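Local coordinates for protein methylmalonyl-CoA carboxyltransferase 12S subunit (Propionibacterium freudenreichii, PDB 1ON3) that transfers the carboxyl group of methylmalonyl-CoA to the biotin of the 1.3S subunit, forming propanoyl-CoA, and assembles as the hexameric core of transcarboxylase, at residues E[25-30]-E[45-50]; E[100-105]-E[113-118]; E[188-193]-E[354-359]; E[345-350]-E[389-394]. All coordinates share one frame; numbering follows the deposited sequence.

Contact 1: residues E[25-30]-E[45-50]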
# COMPACT_ATOMS: atom_id res chain seq x y z
N VAL E 25 14.79 23.81 -43.27
CA VAL E 25 14.17 23.00 -44.32
C VAL E 25 13.10 22.07 -43.74
O VAL E 25 12.02 21.93 -44.31
CB VAL E 25 15.22 22.16 -45.06
CG1 VAL E 25 14.54 21.14 -45.97
CG2 VAL E 25 16.12 23.07 -45.88
N ILE E 26 13.40 21.42 -42.62
CA ILE E 26 12.42 20.54 -42.02
C ILE E 26 11.15 21.31 -41.71
O ILE E 26 10.04 20.86 -42.01
CB ILE E 26 12.91 19.93 -40.69
CG1 ILE E 26 14.15 19.06 -40.93
CG2 ILE E 26 11.81 19.07 -40.08
CD1 ILE E 26 13.88 17.82 -41.73
N GLU E 27 11.31 22.48 -41.11
CA GLU E 27 10.17 23.29 -40.72
C GLU E 27 9.35 23.77 -41.91
O GLU E 27 8.19 24.14 -41.76
CB GLU E 27 10.64 24.47 -39.87
CG GLU E 27 11.57 24.03 -38.74
CD GLU E 27 11.90 25.13 -37.75
OE1 GLU E 27 11.86 26.32 -38.14
OE2 GLU E 27 12.22 24.80 -36.59
N ALA E 28 9.95 23.75 -43.10
CA ALA E 28 9.23 24.18 -44.30
C ALA E 28 8.18 23.13 -44.66
O ALA E 28 7.33 23.35 -45.51
CB ALA E 28 10.21 24.38 -45.48
N GLY E 29 8.25 21.98 -43.98
CA GLY E 29 7.29 20.92 -44.24
C GLY E 29 7.20 20.53 -45.70
O GLY E 29 8.21 20.29 -46.35
N GLY E 30 5.98 20.47 -46.23
CA GLY E 30 5.80 20.08 -47.62
C GLY E 30 6.17 21.13 -48.65
O GLY E 30 6.00 20.90 -49.85
N THR E 45 -0.99 25.96 -40.66
CA THR E 45 -0.09 24.81 -40.82
C THR E 45 0.10 24.17 -39.45
O THR E 45 -0.30 24.73 -38.44
CB THR E 45 1.30 25.23 -41.27
OG1 THR E 45 1.89 26.06 -40.26
CG2 THR E 45 1.22 26.02 -42.57
N ALA E 46 0.72 23.00 -39.42
CA ALA E 46 0.98 22.31 -38.16
C ALA E 46 1.78 23.18 -37.18
O ALA E 46 1.49 23.21 -35.99
CB ALA E 46 1.74 21.03 -38.43
N ARG E 47 2.79 23.89 -37.68
CA ARG E 47 3.61 24.70 -36.79
C ARG E 47 2.95 25.99 -36.35
O ARG E 47 3.19 26.46 -35.24
CB ARG E 47 4.98 24.94 -37.42
CG ARG E 47 5.78 23.64 -37.48
CD ARG E 47 7.07 23.71 -38.30
NE ARG E 47 7.70 22.39 -38.33
CZ ARG E 47 8.46 21.90 -37.35
NH1 ARG E 47 8.70 22.61 -36.24
NH2 ARG E 47 8.96 20.68 -37.46
N GLU E 48 2.11 26.58 -37.20
CA GLU E 48 1.40 27.79 -36.83
C GLU E 48 0.44 27.46 -35.69
O GLU E 48 0.26 28.23 -34.76
CB GLU E 48 0.63 28.36 -38.02
CG GLU E 48 1.52 29.02 -39.06
CD GLU E 48 0.83 29.23 -40.40
OE1 GLU E 48 1.43 29.88 -41.26
OE2 GLU E 48 -0.30 28.73 -40.60
N ARG E 49 -0.19 26.29 -35.78
CA ARG E 49 -1.14 25.85 -34.76
C ARG E 49 -0.48 25.74 -33.39
O ARG E 49 -1.01 26.22 -32.39
CB ARG E 49 -1.77 24.51 -35.16
CG ARG E 49 -2.82 24.67 -36.28
CD ARG E 49 -3.19 23.35 -36.96
NE ARG E 49 -4.23 23.55 -37.98
CZ ARG E 49 -4.58 22.65 -38.90
NH1 ARG E 49 -3.99 21.46 -38.95
NH2 ARG E 49 -5.52 22.95 -39.78
N LEU E 50 0.69 25.10 -33.34
CA LEU E 50 1.39 24.97 -32.07
C LEU E 50 1.85 26.34 -31.60
O LEU E 50 1.77 26.66 -30.41
CB LEU E 50 2.59 24.04 -32.21
CG LEU E 50 2.22 22.56 -32.31
CD1 LEU E 50 3.47 21.73 -32.65
CD2 LEU E 50 1.61 22.11 -30.99
O HOH W 1 8.16 19.99 -40.11
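Water 1 ties the two helices together, donating to Ile26 O at 2.8 Å and accepting from Arg47 NH2 at 2.9 Å, where it lies at the edge of the guanidinium and in its plane. This shared water stands in for a direct hydrogen bond, and Arg47 otherwise meets helix 12-27 by its flat surface. Its chain runs extended from CG to NE and then turns (chi4 -81°), presenting one face to Glu27. Glu27 CG sits over the centre of that face, 4.0 Å above the plane, and Glu27 CA comes within 3.6 Å of Arg47 NE. The two charges stay apart: Glu27 OE2 is 4.2 Å from Arg47 NH1 and lies far from the guanidinium plane, so any attraction is probably one of charge alone. The salt bridge of NH1 goes instead to Glu61, which probably helps hold the guanidinium in its orientation. The helix that carries Arg47 is anchored at its own beginning. Glu48 N donates to Thr45 OG1 at 3.1 Å, while Thr45 N returns a bond of 2.9 Å to Glu48 OE2, the reciprocal pair that defines a capping box at a helix N-terminus.

Contact 2: residues E[100-105]-E[113-118]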
# COMPACT_ATOMS: atom_id res chain seq x y z
N ALA E 100 1.14 17.42 -30.03
CA ALA E 100 1.50 16.86 -31.33
C ALA E 100 0.67 17.61 -32.36
O ALA E 100 -0.47 18.01 -32.09
CB ALA E 100 1.19 15.38 -31.38
N SER E 101 1.22 17.79 -33.55
CA SER E 101 0.49 18.53 -34.58
C SER E 101 0.83 17.91 -35.93
O SER E 101 1.97 17.98 -36.37
CB SER E 101 0.90 20.01 -34.52
OG SER E 101 0.09 20.83 -35.34
N GLN E 102 -0.16 17.29 -36.56
CA GLN E 102 0.05 16.65 -37.86
C GLN E 102 0.21 17.66 -38.97
O GLN E 102 -0.47 18.69 -39.00
CB GLN E 102 -1.11 15.70 -38.18
CG GLN E 102 -1.07 14.41 -37.38
CD GLN E 102 -2.20 13.45 -37.73
OE1 GLN E 102 -3.36 13.85 -37.78
NE2 GLN E 102 -1.86 12.18 -37.95
N ASP E 103 1.12 17.34 -39.89
CA ASP E 103 1.43 18.22 -41.00
C ASP E 103 0.86 17.62 -42.29
O ASP E 103 1.47 16.74 -42.91
CB ASP E 103 2.94 18.38 -41.13
CG ASP E 103 3.33 19.41 -42.16
OD1 ASP E 103 2.44 19.90 -42.88
OD2 ASP E 103 4.53 19.73 -42.25
N PHE E 104 -0.32 18.10 -42.67
CA PHE E 104 -0.98 17.63 -43.88
C PHE E 104 -0.17 17.90 -45.16
O PHE E 104 -0.36 17.21 -46.16
CB PHE E 104 -2.35 18.30 -44.01
CG PHE E 104 -3.18 17.74 -45.13
CD1 PHE E 104 -3.82 16.51 -45.00
CD2 PHE E 104 -3.27 18.43 -46.35
CE1 PHE E 104 -4.53 15.96 -46.05
CE2 PHE E 104 -3.99 17.88 -47.41
CZ PHE E 104 -4.61 16.64 -47.26
N THR E 105 0.72 18.89 -45.15
CA THR E 105 1.53 19.19 -46.35
C THR E 105 2.56 18.11 -46.63
O THR E 105 3.22 18.12 -47.68
CB THR E 105 2.29 20.54 -46.22
OG1 THR E 105 3.38 20.40 -45.29
CG2 THR E 105 1.36 21.64 -45.75
N GLU E 113 4.61 4.99 -39.59
CA GLU E 113 4.91 4.22 -38.40
C GLU E 113 5.74 5.08 -37.44
O GLU E 113 5.48 5.11 -36.24
CB GLU E 113 5.67 2.95 -38.83
CG GLU E 113 6.68 2.42 -37.85
CD GLU E 113 7.55 1.33 -38.46
OE1 GLU E 113 7.21 0.13 -38.31
OE2 GLU E 113 8.55 1.67 -39.12
N THR E 114 6.73 5.78 -37.96
CA THR E 114 7.58 6.62 -37.13
C THR E 114 6.80 7.82 -36.60
O THR E 114 7.04 8.25 -35.47
CB THR E 114 8.84 7.09 -37.88
OG1 THR E 114 9.71 5.97 -38.09
CG2 THR E 114 9.58 8.15 -37.08
N GLN E 115 5.89 8.36 -37.41
CA GLN E 115 5.06 9.48 -36.99
C GLN E 115 4.27 9.06 -35.75
O GLN E 115 4.21 9.78 -34.75
CB GLN E 115 4.07 9.89 -38.09
CG GLN E 115 3.29 11.16 -37.76
CD GLN E 115 2.06 11.36 -38.62
OE1 GLN E 115 0.92 11.14 -38.18
NE2 GLN E 115 2.28 11.78 -39.86
N SER E 116 3.67 7.87 -35.80
CA SER E 116 2.89 7.38 -34.67
C SER E 116 3.77 7.10 -33.46
O SER E 116 3.34 7.27 -32.32
CB SER E 116 2.11 6.12 -35.04
OG SER E 116 1.01 6.45 -35.89
N THR E 117 5.00 6.66 -33.70
CA THR E 117 5.91 6.39 -32.59
C THR E 117 6.25 7.70 -31.89
O THR E 117 6.33 7.75 -30.67
CB THR E 117 7.19 5.70 -33.08
OG1 THR E 117 6.84 4.41 -33.59
CG2 THR E 117 8.18 5.53 -31.94
N LYS E 118 6.44 8.77 -32.68
CA LYS E 118 6.77 10.09 -32.14
C LYS E 118 5.62 10.58 -31.24
O LYS E 118 5.84 11.14 -30.15
CB LYS E 118 6.97 11.11 -33.28
CG LYS E 118 8.35 11.07 -33.96
CD LYS E 118 8.50 12.14 -35.05
CE LYS E 118 8.39 13.54 -34.48
NZ LYS E 118 8.63 14.58 -35.53
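Gln102 and Gln115 meet through a single amide-to-amide hydrogen bond that pins helix 113-129 to strand 95-102, the first two elements of a beta-alpha-beta unit completed by strand 133-139. Gln102 NE2 donates to Gln115 OE1 at 3.0 Å, nearly straight, and the acceptor lies close to the donor's own amide plane. The two amides are almost perpendicular (83°), and the donor is tilted 24° from the carbonyl plane of Gln115. Gln115 CG is anti to the backbone N (chi1 -173°), and with both chains extended the two amides bridge a separation of 8.8 Å between Gln102 CA and Gln115 CA. This part is fully buried, and the other amide atoms have partners too: Gln102 OE1 accepts from Asp138 N, and Gln115 NE2 donates to Asp83 O. The pair therefore relays bonds across strand, helix and other segments of the same chain. Just past the strand end the character changes. Asp103 and Phe104 are partly exposed, and Phe104 turns to the bound methylmalonyl-CoA, which it touches. Here order comes from a local Asx turn instead of from the helix. Asp103 OD1 accepts from Thr105 N at 3.0 Å and, on its syn side, from Thr105 OG1 at 2.6 Å, both donors reaching it from the same face of the carboxylate.

Contact 3: residues E[188-193]-E[354-359]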
# COMPACT_ATOMS: atom_id res chain seq x y z
N LEU E 188 -10.81 8.21 -28.16
CA LEU E 188 -10.22 7.74 -26.90
C LEU E 188 -9.64 8.87 -26.04
O LEU E 188 -9.24 8.64 -24.90
CB LEU E 188 -9.16 6.67 -27.21
CG LEU E 188 -9.71 5.34 -27.79
CD1 LEU E 188 -8.56 4.47 -28.29
CD2 LEU E 188 -10.51 4.59 -26.73
N THR E 189 -9.59 10.09 -26.58
CA THR E 189 -9.09 11.23 -25.80
C THR E 189 -10.32 11.69 -25.02
O THR E 189 -11.37 11.06 -25.10
CB THR E 189 -8.58 12.41 -26.67
OG1 THR E 189 -9.67 12.96 -27.44
CG2 THR E 189 -7.45 11.93 -27.62
N ASP E 190 -10.22 12.78 -24.27
CA ASP E 190 -11.40 13.21 -23.50
C ASP E 190 -12.35 14.15 -24.22
O ASP E 190 -13.57 14.02 -24.08
CB ASP E 190 -10.96 13.84 -22.19
CG ASP E 190 -10.13 12.89 -21.36
OD1 ASP E 190 -8.98 13.24 -21.04
OD2 ASP E 190 -10.64 11.79 -21.05
N PHE E 191 -11.80 15.11 -24.95
CA PHE E 191 -12.60 16.08 -25.68
C PHE E 191 -12.16 16.26 -27.11
O PHE E 191 -10.97 16.37 -27.38
CB PHE E 191 -12.55 17.45 -25.01
CG PHE E 191 -13.07 17.46 -23.61
CD1 PHE E 191 -12.21 17.29 -22.53
CD2 PHE E 191 -14.43 17.58 -23.38
CE1 PHE E 191 -12.72 17.23 -21.22
CE2 PHE E 191 -14.94 17.52 -22.09
CZ PHE E 191 -14.08 17.34 -21.01
N ILE E 192 -13.13 16.29 -28.02
CA ILE E 192 -12.82 16.53 -29.43
C ILE E 192 -13.35 17.89 -29.86
O ILE E 192 -14.54 18.16 -29.73
CB ILE E 192 -13.46 15.48 -30.36
CG1 ILE E 192 -12.90 14.09 -30.06
CG2 ILE E 192 -13.18 15.87 -31.82
CD1 ILE E 192 -13.61 12.97 -30.85
N ILE E 193 -12.45 18.76 -30.35
CA ILE E 193 -12.81 20.08 -30.87
C ILE E 193 -12.61 19.90 -32.37
O ILE E 193 -11.53 19.53 -32.80
CB ILE E 193 -11.85 21.19 -30.41
CG1 ILE E 193 -11.93 21.35 -28.89
CG2 ILE E 193 -12.23 22.51 -31.06
CD1 ILE E 193 -10.72 22.08 -28.31
N VAL E 354 -19.95 13.21 -16.50
CA VAL E 354 -19.81 12.82 -15.10
C VAL E 354 -18.55 11.99 -14.87
O VAL E 354 -17.79 12.26 -13.94
CB VAL E 354 -21.05 12.03 -14.61
CG1 VAL E 354 -20.77 11.35 -13.26
CG2 VAL E 354 -22.27 12.97 -14.49
N ASN E 355 -18.30 10.98 -15.71
CA ASN E 355 -17.08 10.16 -15.53
C ASN E 355 -15.82 11.00 -15.69
O ASN E 355 -14.86 10.83 -14.94
CB ASN E 355 -17.03 9.00 -16.53
CG ASN E 355 -18.08 7.95 -16.26
OD1 ASN E 355 -18.43 7.69 -15.10
ND2 ASN E 355 -18.59 7.32 -17.32
N PHE E 356 -15.82 11.92 -16.65
CA PHE E 356 -14.64 12.76 -16.84
C PHE E 356 -14.37 13.64 -15.61
O PHE E 356 -13.24 13.68 -15.11
CB PHE E 356 -14.79 13.68 -18.05
CG PHE E 356 -13.62 14.60 -18.23
CD1 PHE E 356 -12.43 14.13 -18.80
CD2 PHE E 356 -13.66 15.89 -17.69
CE1 PHE E 356 -11.29 14.94 -18.83
CE2 PHE E 356 -12.53 16.69 -17.71
CZ PHE E 356 -11.34 16.22 -18.27
N CYS E 357 -15.39 14.35 -15.15
CA CYS E 357 -15.24 15.23 -13.99
C CYS E 357 -14.75 14.43 -12.81
O CYS E 357 -13.85 14.87 -12.09
CB CYS E 357 -16.57 15.93 -13.66
SG CYS E 357 -17.02 17.23 -14.85
N ASP E 358 -15.32 13.24 -12.61
CA ASP E 358 -14.89 12.41 -11.50
C ASP E 358 -13.41 12.06 -11.63
O ASP E 358 -12.67 12.14 -10.66
CB ASP E 358 -15.72 11.12 -11.41
CG ASP E 358 -15.37 10.29 -10.19
OD1 ASP E 358 -15.10 9.08 -10.34
OD2 ASP E 358 -15.37 10.85 -9.06
N SER E 359 -12.98 11.67 -12.83
CA SER E 359 -11.58 11.31 -13.04
C SER E 359 -10.62 12.41 -12.68
O SER E 359 -9.55 12.13 -12.14
CB SER E 359 -11.32 10.93 -14.50
OG SER E 359 -11.79 9.64 -14.78
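Phe356 and Phe191 form a T-shaped aromatic pair that joins the two halves of the duplicated chain, with ring centroids 4.7 Å apart and planes at 75°. From CB, the Phe356 side chain leaves helix 344-359 with CG anti to the backbone N (chi1 177°), which aims the ring across the interface. CG is 3.9 Å from Phe191 CZ. The ring then divides its neighbours between a face and an edge. On the face, CD2 lies 3.6 Å from Phe191 CZ, CE2 likewise meets Phe191 CE1 at 3.6 Å, and the tip atom CZ comes within 3.4 Å of Phe191 CE1, so the incoming edge sits off-centre toward the rim. Along the other flank, CD1 is 3.7 Å from Asp190 CG and CE1 is 3.5 Å from the same carbon. Asp190 OD1 lies in the ring plane at that edge, the carboxylate being turned 61° to the ring. Replacing Phe356 by an alanine would probably open a gap beside Phe191, removing the face on which its edge rests and leaving Asp190 without the ring rim beside it. The carboxylate has firmer partners: OD1 accepts from Gln170 N, and OD2 from Asn520 ND2 of a neighbouring subunit. An anion held this way against the C-H rim of a phenylalanine, whose face receives another ring's edge, is consistent with complementary electrostatics: the slightly positive rim is turned to the acid and the electron-rich face to C-H groups.

Contact 4: residues E[345-350]-E[389-394]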
# COMPACT_ATOMS: atom_id res chain seq x y z
N ASN E 345 -29.64 9.56 -26.00
CA ASN E 345 -28.53 10.46 -26.29
C ASN E 345 -28.11 11.34 -25.11
O ASN E 345 -26.92 11.52 -24.87
CB ASN E 345 -28.84 11.33 -27.51
CG ASN E 345 -28.91 10.50 -28.80
OD1 ASN E 345 -28.65 9.30 -28.79
ND2 ASN E 345 -29.25 11.15 -29.90
N ALA E 346 -29.08 11.87 -24.36
CA ALA E 346 -28.75 12.71 -23.21
C ALA E 346 -28.09 11.86 -22.11
O ALA E 346 -27.23 12.35 -21.39
CB ALA E 346 -30.01 13.39 -22.67
N SER E 347 -28.49 10.60 -21.98
CA SER E 347 -27.88 9.72 -20.97
C SER E 347 -26.38 9.56 -21.23
O SER E 347 -25.57 9.59 -20.30
CB SER E 347 -28.56 8.34 -20.99
OG SER E 347 -29.92 8.44 -20.59
N ASP E 348 -26.02 9.37 -22.51
CA ASP E 348 -24.61 9.24 -22.89
C ASP E 348 -23.88 10.55 -22.61
O ASP E 348 -22.77 10.55 -22.05
CB ASP E 348 -24.46 8.94 -24.39
CG ASP E 348 -24.71 7.49 -24.76
OD1 ASP E 348 -24.52 6.59 -23.93
OD2 ASP E 348 -25.07 7.25 -25.93
N LYS E 349 -24.48 11.65 -23.03
CA LYS E 349 -23.92 13.00 -22.85
C LYS E 349 -23.62 13.26 -21.38
O LYS E 349 -22.54 13.74 -21.01
CB LYS E 349 -24.89 14.06 -23.38
CG LYS E 349 -24.42 15.50 -23.21
CD LYS E 349 -25.44 16.47 -23.81
CE LYS E 349 -25.03 17.92 -23.69
NZ LYS E 349 -25.97 18.85 -24.42
N ALA E 350 -24.59 12.94 -20.53
CA ALA E 350 -24.42 13.16 -19.09
C ALA E 350 -23.38 12.24 -18.47
O ALA E 350 -22.47 12.70 -17.77
CB ALA E 350 -25.78 12.97 -18.38
N ALA E 389 -28.88 3.59 -17.76
CA ALA E 389 -28.13 3.00 -16.65
C ALA E 389 -26.74 3.64 -16.50
O ALA E 389 -26.14 3.60 -15.42
CB ALA E 389 -27.99 1.50 -16.86
N LYS E 390 -26.22 4.21 -17.59
CA LYS E 390 -24.91 4.85 -17.55
C LYS E 390 -24.90 6.04 -16.59
O LYS E 390 -23.89 6.30 -15.96
CB LYS E 390 -24.51 5.33 -18.94
CG LYS E 390 -24.30 4.20 -19.93
CD LYS E 390 -23.95 4.71 -21.32
CE LYS E 390 -23.87 3.53 -22.30
NZ LYS E 390 -23.53 3.97 -23.69
N MET E 391 -26.00 6.77 -16.51
CA MET E 391 -26.05 7.91 -15.58
C MET E 391 -26.03 7.42 -14.14
O MET E 391 -25.30 7.96 -13.30
CB MET E 391 -27.30 8.75 -15.83
CG MET E 391 -27.26 9.53 -17.13
SD MET E 391 -28.73 10.51 -17.41
CE MET E 391 -28.55 11.82 -16.18
N LEU E 392 -26.84 6.40 -13.84
CA LEU E 392 -26.87 5.84 -12.50
C LEU E 392 -25.49 5.29 -12.18
O LEU E 392 -24.99 5.45 -11.06
CB LEU E 392 -27.90 4.72 -12.42
CG LEU E 392 -29.31 5.19 -12.76
CD1 LEU E 392 -30.21 3.97 -13.02
CD2 LEU E 392 -29.83 6.06 -11.62
N TYR E 393 -24.86 4.64 -13.15
CA TYR E 393 -23.55 4.08 -12.93
C TYR E 393 -22.52 5.17 -12.65
O TYR E 393 -21.81 5.12 -11.63
CB TYR E 393 -23.09 3.26 -14.13
CG TYR E 393 -21.81 2.51 -13.84
CD1 TYR E 393 -21.83 1.18 -13.47
CD2 TYR E 393 -20.58 3.17 -13.89
CE1 TYR E 393 -20.66 0.50 -13.13
CE2 TYR E 393 -19.41 2.51 -13.55
CZ TYR E 393 -19.45 1.17 -13.18
OH TYR E 393 -18.28 0.53 -12.84
N ALA E 394 -22.41 6.14 -13.56
CA ALA E 394 -21.44 7.21 -13.42
C ALA E 394 -21.56 7.96 -12.11
O ALA E 394 -20.57 8.18 -11.42
CB ALA E 394 -21.54 8.19 -14.60
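The carboxylate of Asp348 is the flat group of this contact, and Lys390 NZ meets it at OD1 on the syn side, 22° out of plane, in a salt bridge of 2.8 Å. The other oxygen, OD2, pairs with Arg386 of a neighbouring subunit, and the side chain lies about 4 Å from a bound cadmium ion. Lys390 reaches over on a fully extended chain, and its CD passes 3.3 Å from Asp348 OD1. NZ also donates to O of Cys523, the C-terminal residue of its own chain. It lies close to the like-charged NZ of Lys390 of the neighbouring subunit, a repulsion the carboxylates around the pair probably offset. A leucine in place of Lys390 would probably leave Asp348 OD1 and O of Cys523 without the ammonium group they share. Beside the ion pair the helices touch through Met391. Its CG lies 3.6 Å from Ser347 O and SD lies 3.7 Å from Ser347 CA; the bend at chi3 (71°) then brings CE to 3.7 Å from Ala350 CB. Small residues on helix 344-359 thus let the axes of the short segments approach to 8.3 Å, running nearly parallel. The two helices follow strands 326-333 and 364-370 in successive beta-alpha-beta crossovers of the C-terminal sheet, with strand 364-370 and the short helix 377-381 between them along the chain, while Ala350 also packs on Leu316 of strand 316-323.

In the fold
The chain is a duplicated carboxyltransferase, and the four contacts sample both copies and the seam. Contacts 1 and 2 come first, with centres 12 Å apart in the N-terminal half; they touch where Gly30 N reaches Thr105 OG1 and Ala46 O meets Ser101 OG. Contact 3 bridges the halves near the chain's centre, setting strand 191-195 of the sheet that also holds strand 95-102 against helix 344-359. That helix is shared with contact 4, whose centre is 13 Å away and whose segments alternate with those of contact 3. Contacts 1 and 4 lie about 41 Å apart, centre to centre. Contacts 3 and 4 touch the same neighbouring subunit, linking the internal seam to hexamer assembly.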